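Local coordinates for protein polyhedrin (Operophtera brumata cypovirus 19, PDB 5A99) that builds the crystalline occlusion bodies, or polyhedra, of an insect cypovirus, the lattice in which virus particles are embedded and probably protected outside the host, at residues L46-R50 with Q65-N70; Q112-Q116 with Q237-R241; V128-N133 with F179-V184. Residue numbers count along the deposited sequence, not the author numbering.

How the contacts relate
Contacts 1 and 2 are buried and use the same six-stranded antiparallel sheet, one through strand 46-53 and the other through strand 110-116. One strand glutamine in contact 1 and two in contact 2 bond to polar groups of an irregular segment, with isoleucine packing alongside. Contact 3, partly buried and farther from the chain centre, belongs to the three-stranded sheet; there backbone pairing and proline and valine packing replace the glutamine bonds. The contacts adjoin: L46 CD2 of contact 1 lies 3.8 Å from Y240 OH of contact 2, and L66 CD1 lies 3.5 Å from P183 O of contact 3. Contacts 2 and 3 stay about 8 Å apart at their nearest atoms.

Contact 1. Residues L46-R50 with Q65-N70; sequences LQIIR and QLVLPN
Strand 46-53 of the six-stranded antiparallel sheet, bonded between strands 33-40 and 218-222, is covered on one face by the loop segment 65-70. Residues 46-50 are in regular beta conformation, so side chains alternate: Q47 and I49 point toward the loop, while L46 and I48 pack on helix 225-236 at the other face. The backbones come closest at Q47 and L68, whose CA atoms are 7.6 Å apart, too far for strand pairing; side chains make the join.

Q47 loses most surface. With chi1 and chi2 both t, it reaches straight out from the sheet, and its amide, donor and acceptor at once, suits a loop that presents carbonyl oxygens and the amide of N70. OE1 accepts a hydrogen bond from N70 ND2 at 2.8 Å; NE2 gives a weak one to V67 O at 3.3 Å and lies 2.9 Å from L66 O.

I49 (m, t) supplies the apolar part. Its CD1 is 4.3 Å from L66 CD2 and 4.0 Å from Q65 O, a carbonyl that bonds to the hydroxyl of Y219 on the adjoining strand.

L68, with chi1 t, points its CB toward the strand, 4.1 Å from Q47 NE2, and its side chain also touches H221, so a hydrocarbon flanks the glutamine amide. A cis peptide follows between L68 and P69, turning the chain so that N70 comes back toward Q47. With chi1 p, N70 serves both sides: besides Q47, its ND2 donates to V67 O at 2.7 Å.

Contact 2. Residues Q112-Q116 with Q237-R241; sequences QFIVQ and QYLYR
Against one face of the six-stranded antiparallel sheet, strand 112-116 meets the tail that leaves helix 225-236, the two running 143° apart. The strand's alternation turns Q112, I114 and Q116 toward the tail. Q237, just past the helix, closes it with a Schellman motif, of which its positive phi (68°) is part. Its carbonyl O accepts from Q116 NE2 (3.1 Å); its side chain bonds to M141 of the second subunit. Y238 brings its ring edge to Q116, CD1 lying 4.2 Å from OE1. L239 N donates to the same Q116 OE1 at 2.8 Å, so the t, t glutamine acts as donor and acceptor to backbone. One water bridges Q116 OE1 (2.7 Å) and L239 O (2.9 Å). Y240, with chi1 t, packs CD1 at 3.6 Å from I114 CD1, hydrocarbon between two glutamines, while its hydroxyl bonds to E225 and Y40. R241 sends its guanidinium to P158 O, but its carbonyl oxygen takes a hydrogen bond from Q112 NE2 at 2.9 Å; Q112 OE1 is held by S169.

Contact 3. Residues V128-N133 with F179-V184; sequences VNKYNN and FPCHPV
V128 with F179, P180 and P183 forms the apolar centre of an antiparallel pair in the three-stranded sheet, where edge strand 125-129 runs beside the start of strand 184-190. V128 (chi1 t) puts CG1 3.5 Å from P183 CB and 3.7 Å from P180 CD, and CG2 3.8 Å from F179 CD1; two proline rings and an aromatic ring surround its branched side chain. V184 (chi1 t) packs separately, against the following turn, its CG2 3.5 Å from K130 O and its CG1 3.5 Å from N133 OD1.

The backbones pair at N129 and V184, a hydrogen-bonded pair with CA atoms about 5 Å apart. V184 N donates to N129 O at 3.0 Å; the return bond, N129 N to V184 O at 2.8 Å, is weak because of its bent angle. P183 CA adds a CA-H...O contact to N129 O (3.6 Å).

Outward, K130 to N133 make a type I turn closed by N133 N to K130 O at 2.9 Å. Y131 and H182 extend away to R88 and E107. N132 O accepts from R50 of the third subunit and N133 O, more weakly, from the same side chain; N133 O also accepts from Q52 there. N133 tolerates positive phi (62°), as asparagine readily does, and its OD1 accepts from N129 ND2 at 3.1 Å.

Contact 1. Residues L46-R50 with Q65-N70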
ATOM      1  N   LEU A  46      10.899  20.146  -9.075  1.00 14.43           N
ATOM      2  CA  LEU A  46       9.602  19.503  -8.919  1.00 11.64           C
ATOM      3  C   LEU A  46       9.760  18.064  -8.487  1.00 13.81           C
ATOM      4  O   LEU A  46      10.613  17.330  -9.003  1.00 14.16           O
ATOM      5  CB  LEU A  46       8.814  19.499 -10.236  1.00 14.02           C
ATOM      6  CG  LEU A  46       8.013  20.736 -10.627  1.00 11.60           C
ATOM      7  CD1 LEU A  46       8.954  21.925 -10.863  1.00  9.50           C
ATOM      8  CD2 LEU A  46       7.180  20.440 -11.866  1.00 10.22           C
ATOM      9  N   GLN A  47       8.905  17.659  -7.559  1.00 14.44           N
ATOM     10  CA  GLN A  47       8.685  16.254  -7.301  1.00 19.24           C
ATOM     11  C   GLN A  47       7.292  15.889  -7.824  1.00 12.47           C
ATOM     12  O   GLN A  47       6.288  16.472  -7.417  1.00 11.77           O
ATOM     13  CB  GLN A  47       8.800  15.936  -5.814  1.00 15.32           C
ATOM     14  CG  GLN A  47       8.558  14.473  -5.513  1.00 14.60           C
ATOM     15  CD  GLN A  47       8.964  14.078  -4.112  1.00 22.41           C
ATOM     16  OE1 GLN A  47       9.632  13.064  -3.916  1.00 20.55           O
ATOM     17  NE2 GLN A  47       8.551  14.866  -3.128  1.00 19.07           N
ATOM     18  N   ILE A  48       7.258  14.928  -8.741  1.00 11.79           N
ATOM     19  CA  ILE A  48       6.026  14.464  -9.362  1.00  7.04           C
ATOM     20  C   ILE A  48       5.666  13.088  -8.833  1.00  9.64           C
ATOM     21  O   ILE A  48       6.486  12.175  -8.809  1.00 10.01           O
ATOM     22  CB  ILE A  48       6.164  14.412 -10.911  1.00  8.60           C
ATOM     23  CG1 ILE A  48       6.581  15.782 -11.443  1.00 11.50           C
ATOM     24  CG2 ILE A  48       4.858  13.958 -11.570  1.00  8.90           C
ATOM     25  CD1 ILE A  48       6.657  15.872 -12.962  1.00 13.71           C
ATOM     26  N   ILE A  49       4.430  12.961  -8.376  1.00 12.71           N
ATOM     27  CA  ILE A  49       3.886  11.673  -7.963  1.00 10.05           C
ATOM     28  C   ILE A  49       2.703  11.403  -8.879  1.00 10.70           C
ATOM     29  O   ILE A  49       1.762  12.193  -8.925  1.00  9.04           O
ATOM     30  CB  ILE A  49       3.436  11.699  -6.494  1.00 12.83           C
ATOM     31  CG1 ILE A  49       4.630  11.974  -5.574  1.00 15.30           C
ATOM     32  CG2 ILE A  49       2.801  10.380  -6.089  1.00 11.79           C
ATOM     33  CD1 ILE A  49       4.251  12.160  -4.142  1.00 16.92           C
ATOM     34  N   ARG A  50       2.778  10.319  -9.646  1.00 10.37           N
ATOM     35  CA  ARG A  50       1.661   9.912 -10.482  1.00 11.09           C
ATOM     36  C   ARG A  50       1.041   8.621  -9.993  1.00 11.22           C
ATOM     37  O   ARG A  50       1.714   7.590  -9.850  1.00 13.62           O
ATOM     38  CB  ARG A  50       2.060   9.718 -11.939  1.00 10.08           C
ATOM     39  CG  ARG A  50       0.864   9.362 -12.823  1.00 13.11           C
ATOM     40  CD  ARG A  50       1.246   9.158 -14.273  1.00 10.94           C
ATOM     41  NE  ARG A  50       1.802   7.835 -14.557  1.00 12.73           N
ATOM     42  CZ  ARG A  50       2.965   7.622 -15.173  1.00 15.71           C
ATOM     43  NH1 ARG A  50       3.726   8.651 -15.531  1.00 14.54           N
ATOM     44  NH2 ARG A  50       3.369   6.372 -15.428  1.00  9.98           N
ATOM     45  N   GLN A  65       6.541  11.258   2.809  1.00 13.49           N
ATOM     46  CA  GLN A  65       6.451  10.791   1.442  1.00 12.36           C
ATOM     47  C   GLN A  65       6.250  11.954   0.482  1.00 12.61           C
ATOM     48  O   GLN A  65       6.219  11.750  -0.726  1.00 16.80           O
ATOM     49  CB  GLN A  65       5.324   9.764   1.323  1.00 14.95           C
ATOM     50  CG  GLN A  65       5.521   8.599   2.280  1.00 11.44           C
ATOM     51  CD  GLN A  65       4.282   7.737   2.412  1.00 15.33           C
ATOM     52  OE1 GLN A  65       3.161   8.239   2.434  1.00 14.97           O
ATOM     53  NE2 GLN A  65       4.480   6.432   2.491  1.00 17.33           N
ATOM     54  N   LEU A  66       6.141  13.171   1.028  1.00 17.70           N
ATOM     55  CA  LEU A  66       5.925  14.384   0.231  1.00 14.19           C
ATOM     56  C   LEU A  66       7.152  15.303   0.205  1.00 12.20           C
ATOM     57  O   LEU A  66       7.390  16.014  -0.768  1.00 13.62           O
ATOM     58  CB  LEU A  66       4.720  15.166   0.772  1.00 12.17           C
ATOM     59  CG  LEU A  66       3.361  14.446   0.734  1.00 12.94           C
ATOM     60  CD1 LEU A  66       2.311  15.198   1.552  1.00 17.37           C
ATOM     61  CD2 LEU A  66       2.912  14.265  -0.689  1.00 14.61           C
ATOM     62  N   VAL A  67       7.925  15.301   1.276  1.00 13.58           N
ATOM     63  CA  VAL A  67       9.119  16.131   1.330  1.00 14.50           C
ATOM     64  C   VAL A  67      10.152  15.585   0.342  1.00 13.95           C
ATOM     65  O   VAL A  67      10.007  14.473  -0.170  1.00 14.77           O
ATOM     66  CB  VAL A  67       9.722  16.147   2.740  1.00 11.79           C
ATOM     67  CG1 VAL A  67       8.746  16.754   3.722  1.00 15.25           C
ATOM     68  CG2 VAL A  67      10.124  14.739   3.174  1.00 11.40           C
ATOM     69  N   LEU A  68      11.179  16.372   0.057  1.00 12.73           N
ATOM     70  CA  LEU A  68      12.346  15.865  -0.659  1.00 12.60           C
ATOM     71  C   LEU A  68      13.613  16.398   0.013  1.00 11.86           C
ATOM     72  O   LEU A  68      13.790  17.602   0.141  1.00 14.79           O
ATOM     73  CB  LEU A  68      12.299  16.272  -2.137  1.00 17.41           C
ATOM     74  CG  LEU A  68      13.249  15.518  -3.079  1.00 15.97           C
ATOM     75  CD1 LEU A  68      12.813  15.707  -4.542  1.00 14.14           C
ATOM     76  CD2 LEU A  68      14.693  15.967  -2.890  1.00 13.72           C
ATOM     77  N   PRO A  69      14.540  15.509   0.377  1.00 16.15           N
ATOM     78  CA  PRO A  69      14.577  14.100  -0.015  1.00 11.85           C
ATOM     79  C   PRO A  69      13.648  13.205   0.797  1.00 14.98           C
ATOM     80  O   PRO A  69      13.216  13.542   1.914  1.00 10.14           O
ATOM     81  CB  PRO A  69      16.037  13.714   0.248  1.00 17.35           C
ATOM     82  CG  PRO A  69      16.434  14.582   1.396  1.00 11.45           C
ATOM     83  CD  PRO A  69      15.707  15.884   1.198  1.00 10.25           C
ATOM     84  N   ASN A  70      13.348  12.046   0.217  1.00 11.17           N
ATOM     85  CA  ASN A  70      12.612  11.005   0.912  1.00 11.29           C
ATOM     86  C   ASN A  70      13.142   9.637   0.491  1.00 16.04           C
ATOM     87  O   ASN A  70      14.050   9.547  -0.340  1.00 17.22           O
ATOM     88  CB  ASN A  70      11.100  11.123   0.646  1.00 13.53           C
ATOM     89  CG  ASN A  70      10.748  10.979  -0.816  1.00 16.43           C
ATOM     90  OD1 ASN A  70      10.710   9.866  -1.358  1.00 13.84           O
ATOM     91  ND2 ASN A  70      10.452  12.101  -1.462  1.00 17.16           N
TER

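Contact 2. Residues Q112-Q116 with Q237-R241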
ATOM      1  N   GLN A 112       0.407  21.283  -7.416  1.00  9.85           N
ATOM      2  CA  GLN A 112      -0.625  21.240  -8.444  1.00 11.01           C
ATOM      3  C   GLN A 112      -1.154  19.807  -8.526  1.00  7.57           C
ATOM      4  O   GLN A 112      -0.381  18.845  -8.644  1.00 10.26           O
ATOM      5  CB  GLN A 112      -0.103  21.720  -9.808  1.00 10.35           C
ATOM      6  CG  GLN A 112      -1.085  21.452 -10.956  1.00  7.00           C
ATOM      7  CD  GLN A 112      -0.738  22.160 -12.267  1.00 13.01           C
ATOM      8  OE1 GLN A 112      -1.568  22.240 -13.177  1.00 10.52           O
ATOM      9  NE2 GLN A 112       0.491  22.634 -12.386  1.00 15.23           N
ATOM     10  N   PHE A 113      -2.470  19.666  -8.421  1.00 12.38           N
ATOM     11  CA  PHE A 113      -3.109  18.357  -8.502  1.00 10.07           C
ATOM     12  C   PHE A 113      -3.871  18.291  -9.818  1.00  9.06           C
ATOM     13  O   PHE A 113      -4.678  19.173 -10.116  1.00  8.48           O
ATOM     14  CB  PHE A 113      -4.034  18.162  -7.296  1.00  9.14           C
ATOM     15  CG  PHE A 113      -4.774  16.855  -7.288  1.00  5.24           C
ATOM     16  CD1 PHE A 113      -4.088  15.651  -7.186  1.00  8.90           C
ATOM     17  CD2 PHE A 113      -6.158  16.825  -7.365  1.00 10.27           C
ATOM     18  CE1 PHE A 113      -4.773  14.442  -7.156  1.00 11.92           C
ATOM     19  CE2 PHE A 113      -6.846  15.617  -7.337  1.00  6.41           C
ATOM     20  CZ  PHE A 113      -6.145  14.426  -7.238  1.00  9.30           C
ATOM     21  N   ILE A 114      -3.576  17.265 -10.617  1.00 10.42           N
ATOM     22  CA  ILE A 114      -4.178  17.102 -11.935  1.00 10.02           C
ATOM     23  C   ILE A 114      -4.753  15.710 -12.121  1.00 10.19           C
ATOM     24  O   ILE A 114      -4.068  14.701 -11.923  1.00  6.62           O
ATOM     25  CB  ILE A 114      -3.163  17.361 -13.081  1.00 15.26           C
ATOM     26  CG1 ILE A 114      -2.472  18.712 -12.890  1.00 13.16           C
ATOM     27  CG2 ILE A 114      -3.865  17.327 -14.443  1.00 13.64           C
ATOM     28  CD1 ILE A 114      -1.157  18.810 -13.598  1.00 13.85           C
ATOM     29  N   VAL A 115      -6.026  15.672 -12.502  1.00  8.86           N
ATOM     30  CA  VAL A 115      -6.691  14.434 -12.863  1.00  8.18           C
ATOM     31  C   VAL A 115      -6.968  14.485 -14.360  1.00  8.14           C
ATOM     32  O   VAL A 115      -7.321  15.525 -14.901  1.00  9.86           O
ATOM     33  CB  VAL A 115      -8.001  14.230 -12.077  1.00 14.47           C
ATOM     34  CG1 VAL A 115      -7.695  14.072 -10.590  1.00  6.84           C
ATOM     35  CG2 VAL A 115      -8.965  15.383 -12.319  1.00 12.40           C
ATOM     36  N   GLN A 116      -6.742  13.363 -15.023  1.00  9.81           N
ATOM     37  CA  GLN A 116      -6.875  13.275 -16.469  1.00  8.88           C
ATOM     38  C   GLN A 116      -7.481  11.942 -16.870  1.00  6.81           C
ATOM     39  O   GLN A 116      -7.206  10.916 -16.255  1.00 10.89           O
ATOM     40  CB  GLN A 116      -5.509  13.434 -17.139  1.00  8.39           C
ATOM     41  CG  GLN A 116      -5.557  13.312 -18.655  1.00  8.83           C
ATOM     42  CD  GLN A 116      -4.175  13.469 -19.309  1.00 11.71           C
ATOM     43  OE1 GLN A 116      -3.387  14.331 -18.924  1.00 17.77           O
ATOM     44  NE2 GLN A 116      -3.894  12.646 -20.310  1.00 16.47           N
ATOM     45  N   GLN A 237       2.177  12.752 -22.894  1.00  9.72           N
ATOM     46  CA  GLN A 237       0.787  13.125 -23.172  1.00 11.22           C
ATOM     47  C   GLN A 237      -0.017  13.319 -21.884  1.00 13.98           C
ATOM     48  O   GLN A 237      -1.210  12.975 -21.798  1.00  9.25           O
ATOM     49  CB  GLN A 237       0.126  12.078 -24.068  1.00 11.20           C
ATOM     50  CG  GLN A 237      -1.052  12.618 -24.832  1.00 13.71           C
ATOM     51  CD  GLN A 237      -1.709  11.596 -25.710  1.00 13.65           C
ATOM     52  OE1 GLN A 237      -1.724  10.400 -25.406  1.00 15.69           O
ATOM     53  NE2 GLN A 237      -2.285  12.064 -26.810  1.00 18.59           N
ATOM     54  N   TYR A 238       0.652  13.866 -20.872  1.00  8.89           N
ATOM     55  CA  TYR A 238      -0.010  14.282 -19.645  1.00 10.20           C
ATOM     56  C   TYR A 238      -0.246  15.789 -19.704  1.00 11.89           C
ATOM     57  O   TYR A 238       0.705  16.578 -19.742  1.00 12.14           O
ATOM     58  CB  TYR A 238       0.858  13.947 -18.437  1.00  8.07           C
ATOM     59  CG  TYR A 238       0.908  12.478 -18.131  1.00  8.90           C
ATOM     60  CD1 TYR A 238      -0.257  11.736 -18.065  1.00  8.83           C
ATOM     61  CD2 TYR A 238       2.122  11.828 -17.933  1.00 10.98           C
ATOM     62  CE1 TYR A 238      -0.229  10.400 -17.786  1.00  9.19           C
ATOM     63  CE2 TYR A 238       2.167  10.476 -17.658  1.00 13.19           C
ATOM     64  CZ  TYR A 238       0.987   9.770 -17.583  1.00 11.30           C
ATOM     65  OH  TYR A 238       1.014   8.430 -17.311  1.00  9.26           O
ATOM     66  N   LEU A 239      -1.512  16.179 -19.744  1.00 12.05           N
ATOM     67  CA  LEU A 239      -1.883  17.588 -19.816  1.00 10.15           C
ATOM     68  C   LEU A 239      -1.413  18.305 -18.550  1.00 11.81           C
ATOM     69  O   LEU A 239      -1.445  17.741 -17.461  1.00 12.57           O
ATOM     70  CB  LEU A 239      -3.398  17.727 -20.028  1.00 16.00           C
ATOM     71  CG  LEU A 239      -3.914  17.079 -21.317  1.00 12.84           C
ATOM     72  CD1 LEU A 239      -5.417  17.271 -21.485  1.00 12.95           C
ATOM     73  CD2 LEU A 239      -3.174  17.633 -22.531  1.00 13.92           C
ATOM     74  N   TYR A 240      -0.942  19.537 -18.707  1.00 12.78           N
ATOM     75  CA  TYR A 240      -0.265  20.234 -17.623  1.00 15.23           C
ATOM     76  C   TYR A 240      -0.331  21.746 -17.796  1.00 11.78           C
ATOM     77  O   TYR A 240      -0.321  22.270 -18.919  1.00 13.78           O
ATOM     78  CB  TYR A 240       1.208  19.780 -17.538  1.00 12.25           C
ATOM     79  CG  TYR A 240       1.999  20.445 -16.437  1.00 10.61           C
ATOM     80  CD1 TYR A 240       1.861  20.044 -15.123  1.00  9.01           C
ATOM     81  CD2 TYR A 240       2.896  21.468 -16.719  1.00  9.97           C
ATOM     82  CE1 TYR A 240       2.570  20.650 -14.110  1.00 10.84           C
ATOM     83  CE2 TYR A 240       3.620  22.078 -15.715  1.00  8.72           C
ATOM     84  CZ  TYR A 240       3.447  21.665 -14.407  1.00  7.61           C
ATOM     85  OH  TYR A 240       4.158  22.249 -13.395  1.00 10.48           O
ATOM     86  N   ARG A 241      -0.385  22.438 -16.666  1.00 10.85           N
ATOM     87  CA  ARG A 241      -0.480  23.888 -16.635  1.00 13.75           C
ATOM     88  C   ARG A 241       0.763  24.454 -15.942  1.00  9.81           C
ATOM     89  O   ARG A 241       1.041  24.116 -14.792  1.00 10.73           O
ATOM     90  CB  ARG A 241      -1.739  24.276 -15.865  1.00 22.64           C
ATOM     91  CG  ARG A 241      -2.397  25.557 -16.291  1.00 19.96           C
ATOM     92  CD  ARG A 241      -3.743  25.727 -15.566  1.00 34.07           C
ATOM     93  NE  ARG A 241      -4.865  25.271 -16.386  1.00 16.77           N
ATOM     94  CZ  ARG A 241      -5.165  25.826 -17.551  1.00 15.01           C
ATOM     95  NH1 ARG A 241      -4.428  26.833 -17.993  1.00 20.96           N
ATOM     96  NH2 ARG A 241      -6.185  25.391 -18.264  1.00 18.55           N
TER
HETATM   97  O   HOH W   1      -2.433  15.217 -16.555  1.00  9.49           O

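Contact 3. Residues V128-N133 with F179-V184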
ATOM      1  N   VAL A 128      -5.692  18.170   2.122  1.00 10.74           N
ATOM      2  CA  VAL A 128      -4.403  18.366   2.765  1.00 15.63           C
ATOM      3  C   VAL A 128      -4.650  18.441   4.263  1.00 11.26           C
ATOM      4  O   VAL A 128      -5.159  19.440   4.765  1.00 13.23           O
ATOM      5  CB  VAL A 128      -3.715  19.668   2.289  1.00 16.94           C
ATOM      6  CG1 VAL A 128      -2.324  19.792   2.902  1.00 14.68           C
ATOM      7  CG2 VAL A 128      -3.623  19.707   0.780  1.00 15.93           C
ATOM      8  N   ASN A 129      -4.339  17.365   4.972  1.00 10.05           N
ATOM      9  CA  ASN A 129      -4.362  17.405   6.426  1.00 13.86           C
ATOM     10  C   ASN A 129      -3.101  18.071   6.968  1.00 12.36           C
ATOM     11  O   ASN A 129      -2.119  18.260   6.244  1.00 12.63           O
ATOM     12  CB  ASN A 129      -4.464  15.997   7.005  1.00 11.46           C
ATOM     13  CG  ASN A 129      -5.898  15.514   7.125  1.00 12.53           C
ATOM     14  OD1 ASN A 129      -6.846  16.262   6.892  1.00 12.94           O
ATOM     15  ND2 ASN A 129      -6.059  14.252   7.507  1.00 13.92           N
ATOM     16  N   LYS A 130      -3.144  18.438   8.242  1.00 11.76           N
ATOM     17  CA  LYS A 130      -1.948  18.806   8.980  1.00  9.82           C
ATOM     18  C   LYS A 130      -1.069  17.568   9.138  1.00 13.01           C
ATOM     19  O   LYS A 130      -1.509  16.444   8.886  1.00  9.22           O
ATOM     20  CB  LYS A 130      -2.325  19.279  10.380  1.00 16.33           C
ATOM     21  CG  LYS A 130      -3.240  20.494  10.457  1.00 15.22           C
ATOM     22  CD  LYS A 130      -3.488  20.842  11.922  1.00 35.10           C
ATOM     23  CE  LYS A 130      -4.190  22.181  12.101  1.00 42.92           C
ATOM     24  NZ  LYS A 130      -3.231  23.334  12.205  1.00 39.73           N
ATOM     25  N   TYR A 131       0.159  17.771   9.601  1.00 13.33           N
ATOM     26  CA  TYR A 131       1.055  16.661   9.901  1.00 12.14           C
ATOM     27  C   TYR A 131       0.378  15.625  10.808  1.00 16.56           C
ATOM     28  O   TYR A 131       0.561  14.420  10.629  1.00 12.67           O
ATOM     29  CB  TYR A 131       2.328  17.187  10.575  1.00 19.04           C
ATOM     30  CG  TYR A 131       3.435  16.162  10.743  1.00 16.57           C
ATOM     31  CD1 TYR A 131       3.383  15.198  11.752  1.00 12.82           C
ATOM     32  CD2 TYR A 131       4.545  16.173   9.907  1.00 17.31           C
ATOM     33  CE1 TYR A 131       4.412  14.268  11.914  1.00 13.34           C
ATOM     34  CE2 TYR A 131       5.567  15.261  10.062  1.00 11.44           C
ATOM     35  CZ  TYR A 131       5.498  14.304  11.055  1.00 15.33           C
ATOM     36  OH  TYR A 131       6.530  13.400  11.179  1.00 14.36           O
ATOM     37  N   ASN A 132      -0.403  16.099  11.779  1.00 12.61           N
ATOM     38  CA  ASN A 132      -0.983  15.214  12.786  1.00 16.83           C
ATOM     39  C   ASN A 132      -2.042  14.287  12.197  1.00 14.69           C
ATOM     40  O   ASN A 132      -2.458  13.329  12.840  1.00 11.30           O
ATOM     41  CB  ASN A 132      -1.540  16.011  13.975  1.00 13.36           C
ATOM     42  CG  ASN A 132      -2.688  16.963  13.588  1.00 14.75           C
ATOM     43  OD1 ASN A 132      -3.432  16.723  12.638  1.00 19.14           O
ATOM     44  ND2 ASN A 132      -2.827  18.051  14.341  1.00 15.86           N
ATOM     45  N   ASN A 133      -2.453  14.592  10.965  1.00 11.12           N
ATOM     46  CA  ASN A 133      -3.282  13.711  10.149  1.00  9.26           C
ATOM     47  C   ASN A 133      -4.659  13.408  10.744  1.00 10.45           C
ATOM     48  O   ASN A 133      -5.195  12.303  10.574  1.00 10.16           O
ATOM     49  CB  ASN A 133      -2.529  12.406   9.868  1.00 10.98           C
ATOM     50  CG  ASN A 133      -3.213  11.535   8.826  1.00 11.50           C
ATOM     51  OD1 ASN A 133      -3.873  12.023   7.902  1.00 11.70           O
ATOM     52  ND2 ASN A 133      -3.046  10.229   8.966  1.00 14.01           N
ATOM     53  N   PHE A 179      -4.110  26.061   3.246  1.00 15.94           N
ATOM     54  CA  PHE A 179      -3.640  24.682   3.314  1.00 15.89           C
ATOM     55  C   PHE A 179      -2.536  24.617   4.342  1.00 18.68           C
ATOM     56  O   PHE A 179      -1.749  25.550   4.458  1.00 16.75           O
ATOM     57  CB  PHE A 179      -3.083  24.217   1.969  1.00 13.65           C
ATOM     58  CG  PHE A 179      -4.082  24.248   0.862  1.00 16.26           C
ATOM     59  CD1 PHE A 179      -5.007  23.225   0.718  1.00 20.19           C
ATOM     60  CD2 PHE A 179      -4.100  25.299  -0.035  1.00 17.03           C
ATOM     61  CE1 PHE A 179      -5.937  23.250  -0.308  1.00 13.25           C
ATOM     62  CE2 PHE A 179      -5.022  25.339  -1.056  1.00 16.34           C
ATOM     63  CZ  PHE A 179      -5.945  24.313  -1.199  1.00 15.31           C
ATOM     64  N   PRO A 180      -2.478  23.516   5.100  1.00 14.96           N
ATOM     65  CA  PRO A 180      -1.431  23.346   6.108  1.00 15.49           C
ATOM     66  C   PRO A 180      -0.013  23.559   5.551  1.00 19.29           C
ATOM     67  O   PRO A 180       0.284  23.139   4.430  1.00 13.19           O
ATOM     68  CB  PRO A 180      -1.637  21.903   6.573  1.00 16.56           C
ATOM     69  CG  PRO A 180      -3.116  21.677   6.399  1.00 18.13           C
ATOM     70  CD  PRO A 180      -3.486  22.444   5.156  1.00 11.52           C
ATOM     71  N   CYS A 181       0.838  24.214   6.342  1.00 17.70           N
ATOM     72  CA  CYS A 181       2.248  24.400   5.997  1.00 15.67           C
ATOM     73  C   CYS A 181       3.019  23.096   5.894  1.00 15.14           C
ATOM     74  O   CYS A 181       3.963  22.996   5.116  1.00 18.82           O
ATOM     75  CB  CYS A 181       2.947  25.254   7.058  1.00 24.19           C
ATOM     76  SG  CYS A 181       2.895  27.026   6.787  1.00 45.46           S
ATOM     77  N   HIS A 182       2.628  22.118   6.704  1.00 14.42           N
ATOM     78  CA  HIS A 182       3.349  20.852   6.838  1.00 16.92           C
ATOM     79  C   HIS A 182       2.360  19.740   6.527  1.00 15.28           C
ATOM     80  O   HIS A 182       1.705  19.203   7.415  1.00 13.57           O
ATOM     81  CB  HIS A 182       3.918  20.711   8.251  1.00 13.65           C
ATOM     82  CG  HIS A 182       4.639  21.937   8.727  1.00 12.71           C
ATOM     83  ND1 HIS A 182       5.959  22.185   8.424  1.00 18.57           N
ATOM     84  CD2 HIS A 182       4.218  22.994   9.458  1.00 11.38           C
ATOM     85  CE1 HIS A 182       6.324  23.339   8.957  1.00 17.37           C
ATOM     86  NE2 HIS A 182       5.286  23.850   9.590  1.00 14.74           N
ATOM     87  N   PRO A 183       2.240  19.410   5.239  1.00 14.54           N
ATOM     88  CA  PRO A 183       1.089  18.685   4.699  1.00 17.42           C
ATOM     89  C   PRO A 183       1.156  17.168   4.786  1.00 15.98           C
ATOM     90  O   PRO A 183       2.231  16.559   4.741  1.00 11.80           O
ATOM     91  CB  PRO A 183       1.086  19.107   3.223  1.00 14.03           C
ATOM     92  CG  PRO A 183       2.526  19.280   2.903  1.00 18.50           C
ATOM     93  CD  PRO A 183       3.164  19.837   4.176  1.00 13.47           C
ATOM     94  N   VAL A 184      -0.029  16.589   4.957  1.00 13.25           N
ATOM     95  CA  VAL A 184      -0.301  15.186   4.674  1.00 12.29           C
ATOM     96  C   VAL A 184      -1.348  15.263   3.563  1.00 10.99           C
ATOM     97  O   VAL A 184      -2.234  16.114   3.608  1.00 12.42           O
ATOM     98  CB  VAL A 184      -0.880  14.456   5.891  1.00  9.10           C
ATOM     99  CG1 VAL A 184      -1.571  13.167   5.464  1.00 15.28           C
ATOM    100  CG2 VAL A 184       0.215  14.170   6.946  1.00 11.00           C
TER